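Local structure of chitinase (Paenibacillus sp. FPU-7, 5GZT) at residues T50-V55 and G71-V76. The protein probably hydrolyses internal beta-1,4 linkages between N-acetylglucosamine units of chitin and chitodextrins, acting as an endochitinase with two glycosyl hydrolase family 18 domains. Numbering follows the deposited sequence.
With NA (sodium ion), chain C.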
ATOM      1  N   THR B  50     -38.670 -33.618 -32.357  1.00 66.54           N
ATOM      2  CA  THR B  50     -39.058 -32.223 -32.131  1.00 67.56           C
ATOM      3  C   THR B  50     -40.547 -31.991 -32.421  1.00 63.25           C
ATOM      4  O   THR B  50     -41.118 -31.077 -31.893  1.00 66.00           O
ATOM      5  CB  THR B  50     -38.196 -31.240 -32.946  1.00 67.06           C
ATOM      6  OG1 THR B  50     -38.507 -31.409 -34.329  1.00 67.08           O
ATOM      7  CG2 THR B  50     -36.681 -31.422 -32.673  1.00 58.40           C
ATOM      8  N   GLY B  51     -41.153 -32.808 -33.272  1.00 61.26           N
ATOM      9  CA  GLY B  51     -42.588 -32.781 -33.499  1.00 60.50           C
ATOM     10  C   GLY B  51     -43.088 -31.537 -34.223  1.00 63.87           C
ATOM     11  O   GLY B  51     -42.631 -31.256 -35.346  1.00 56.37           O
ATOM     12  N   PHE B  52     -44.044 -30.816 -33.598  1.00 53.58           N
ATOM     13  CA  PHE B  52     -44.561 -29.566 -34.155  1.00 44.68           C
ATOM     14  C   PHE B  52     -43.645 -28.425 -33.809  1.00 42.47           C
ATOM     15  O   PHE B  52     -42.932 -28.462 -32.796  1.00 38.18           O
ATOM     16  CB  PHE B  52     -45.940 -29.211 -33.657  1.00 43.34           C
ATOM     17  CG  PHE B  52     -46.948 -30.248 -33.910  1.00 43.37           C
ATOM     18  CD1 PHE B  52     -47.560 -30.351 -35.140  1.00 44.42           C
ATOM     19  CD2 PHE B  52     -47.318 -31.112 -32.882  1.00 42.47           C
ATOM     20  CE1 PHE B  52     -48.539 -31.313 -35.371  1.00 44.65           C
ATOM     21  CE2 PHE B  52     -48.293 -32.091 -33.083  1.00 44.14           C
ATOM     22  CZ  PHE B  52     -48.919 -32.186 -34.330  1.00 45.95           C
ATOM     23  N   GLU B  53     -43.672 -27.387 -34.654  1.00 46.86           N
ATOM     24  CA  GLU B  53     -42.931 -26.150 -34.318  1.00 46.64           C
ATOM     25  C   GLU B  53     -43.762 -24.884 -34.516  1.00 44.66           C
ATOM     26  O   GLU B  53     -44.288 -24.347 -33.537  1.00 39.61           O
ATOM     27  CB  GLU B  53     -41.569 -26.134 -35.024  1.00 48.79           C
ATOM     28  CG  GLU B  53     -40.585 -27.079 -34.327  1.00 48.76           C
ATOM     29  CD  GLU B  53     -39.188 -27.011 -34.864  1.00 46.66           C
ATOM     30  OE1 GLU B  53     -39.053 -27.139 -36.078  1.00 41.63           O
ATOM     31  OE2 GLU B  53     -38.255 -26.867 -34.061  1.00 47.70           O
ATOM     32  N   LYS B  54     -43.884 -24.431 -35.750  1.00 43.52           N
ATOM     33  CA  LYS B  54     -44.636 -23.254 -36.066  1.00 44.32           C
ATOM     34  C   LYS B  54     -46.112 -23.617 -36.346  1.00 45.39           C
ATOM     35  O   LYS B  54     -46.447 -24.623 -37.017  1.00 48.15           O
ATOM     36  CB  LYS B  54     -43.972 -22.468 -37.227  1.00 50.74           C
ATOM     37  CG  LYS B  54     -44.703 -21.163 -37.640  1.00 54.22           C
ATOM     38  CD  LYS B  54     -43.891 -20.208 -38.545  1.00 62.55           C
ATOM     39  CE  LYS B  54     -44.776 -19.296 -39.428  1.00 62.75           C
ATOM     40  NZ  LYS B  54     -45.530 -18.226 -38.722  1.00 64.09           N
ATOM     41  N   VAL B  55     -46.999 -22.777 -35.821  1.00 37.35           N
ATOM     42  CA  VAL B  55     -48.410 -22.921 -36.010  1.00 37.37           C
ATOM     43  C   VAL B  55     -48.994 -21.546 -36.290  1.00 37.90           C
ATOM     44  O   VAL B  55     -48.641 -20.585 -35.576  1.00 38.61           O
ATOM     45  CB  VAL B  55     -49.074 -23.484 -34.715  1.00 36.22           C
ATOM     46  CG1 VAL B  55     -50.555 -23.670 -34.925  1.00 34.89           C
ATOM     47  CG2 VAL B  55     -48.415 -24.778 -34.267  1.00 40.53           C
ATOM     48  N   GLY B  71     -48.237 -29.551 -26.339  1.00 37.20           N
ATOM     49  CA  GLY B  71     -46.917 -29.773 -26.863  1.00 39.27           C
ATOM     50  C   GLY B  71     -46.010 -28.573 -26.673  1.00 41.28           C
ATOM     51  O   GLY B  71     -46.379 -27.598 -25.998  1.00 35.21           O
ATOM     52  N   SER B  72     -44.823 -28.682 -27.275  1.00 39.63           N
ATOM     53  CA  SER B  72     -43.735 -27.662 -27.194  1.00 48.02           C
ATOM     54  C   SER B  72     -43.655 -26.983 -28.539  1.00 47.91           C
ATOM     55  O   SER B  72     -43.328 -27.652 -29.510  1.00 44.21           O
ATOM     56  CB  SER B  72     -42.385 -28.286 -26.881  1.00 46.13           C
ATOM     57  OG  SER B  72     -41.444 -27.293 -26.520  1.00 55.44           O
ATOM     58  N   PHE B  73     -44.003 -25.682 -28.612  1.00 43.60           N
ATOM     59  CA  PHE B  73     -44.106 -25.006 -29.892  1.00 35.99           C
ATOM     60  C   PHE B  73     -43.121 -23.836 -29.951  1.00 34.55           C
ATOM     61  O   PHE B  73     -42.567 -23.389 -28.954  1.00 31.55           O
ATOM     62  CB  PHE B  73     -45.539 -24.588 -30.194  1.00 36.73           C
ATOM     63  CG  PHE B  73     -46.531 -25.713 -30.171  1.00 38.99           C
ATOM     64  CD1 PHE B  73     -47.084 -26.147 -28.978  1.00 36.89           C
ATOM     65  CD2 PHE B  73     -46.945 -26.314 -31.345  1.00 38.03           C
ATOM     66  CE1 PHE B  73     -48.028 -27.164 -28.959  1.00 35.33           C
ATOM     67  CE2 PHE B  73     -47.873 -27.369 -31.334  1.00 39.32           C
ATOM     68  CZ  PHE B  73     -48.416 -27.785 -30.136  1.00 40.22           C
ATOM     69  N   THR B  74     -42.849 -23.378 -31.159  1.00 36.39           N
ATOM     70  CA  THR B  74     -41.907 -22.254 -31.309  1.00 38.12           C
ATOM     71  C   THR B  74     -42.746 -20.967 -31.393  1.00 34.59           C
ATOM     72  O   THR B  74     -42.987 -20.335 -30.370  1.00 35.69           O
ATOM     73  CB  THR B  74     -40.979 -22.476 -32.546  1.00 33.89           C
ATOM     74  OG1 THR B  74     -41.778 -22.848 -33.681  1.00 30.93           O
ATOM     75  CG2 THR B  74     -40.012 -23.572 -32.258  1.00 36.10           C
ATOM     76  N   ASP B  75     -43.204 -20.652 -32.609  1.00 33.20           N
ATOM     77  CA  ASP B  75     -43.936 -19.469 -32.914  1.00 35.10           C
ATOM     78  C   ASP B  75     -45.319 -19.942 -33.177  1.00 34.69           C
ATOM     79  O   ASP B  75     -45.537 -20.817 -34.038  1.00 33.89           O
ATOM     80  CB  ASP B  75     -43.434 -18.738 -34.190  1.00 35.29           C
ATOM     81  CG  ASP B  75     -42.029 -18.184 -34.041  1.00 36.32           C
ATOM     82  OD1 ASP B  75     -41.784 -17.332 -33.190  1.00 42.59           O
ATOM     83  OD2 ASP B  75     -41.172 -18.549 -34.828  1.00 36.67           O
ATOM     84  N   VAL B  76     -46.253 -19.335 -32.463  1.00 31.93           N
ATOM     85  CA  VAL B  76     -47.655 -19.598 -32.696  1.00 32.28           C
ATOM     86  C   VAL B  76     -48.291 -18.257 -32.899  1.00 28.96           C
ATOM     87  O   VAL B  76     -48.196 -17.399 -32.026  1.00 25.77           O
ATOM     88  CB  VAL B  76     -48.331 -20.242 -31.489  1.00 31.36           C
ATOM     89  CG1 VAL B  76     -49.839 -20.420 -31.741  1.00 31.17           C
ATOM     90  CG2 VAL B  76     -47.638 -21.523 -31.160  1.00 33.46           C
TER
HETATM   91 NA    NA C4001     -42.401 -29.557 -30.663  1.00 50.48          NA
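Phe52 to Val55 run alongside Ser72 to Val76 as two neighbouring coils of the N-terminal all-beta region, joined by backbone hydrogen bonds, a pair of phenylalanines side by side and a shared sodium ion. Two backbone bonds hold the coils in parallel. Thr74 N donates to Glu53 O (2.9 Å), approaching above the carbonyl plane, and Val55 N reaches Asp75 O at 3.0 Å in a nearly straight bond, almost in line with the C=O axis. Asp75 O also receives the CA-H of Lys54. One step on, where strand 55-57 pairs with strand 72-78, the CA-H of Val76 faces Val55 O. Thr74 OG1, set between its own backbone N and carbonyl carbon (chi1 48°), lies close to Glu53 O, while CG2 of the threonine rests against CB and CG of Glu53. Successive strands stacking in sequence order into long parallel sheets mark a parallel beta-helix, and Phe52 and Phe73 lie side by side among its buried side chains. In both residues CG is anti to the carbonyl carbon (chi1 -57° in Phe52), and the side chains point the same way. Their planes are 23° apart but slid so far that they barely overlap; the closest touch is Phe52 CB on Phe73 CE2, at 3.5 Å. Val55 CG2 meets the same ring at CD2, and Leu42 of strand 40-47 touches Phe52, Val55 and Phe73. In the loop before strand 55-57, Thr50 O (2.3 Å) and Phe52 O (2.5 Å) bind the sodium ion together with Ser72 O (2.4 Å) of the facing segment, and Glu44 OE2 is the fourth protein ligand. The cation lies between the carbonyl oxygens of Phe52 and Ser72, and probably offsets their repulsion. On the following coil, Arg95 forms a salt bridge with Asp75, and Thr92 hydrogen-bonds to Ser72 OG.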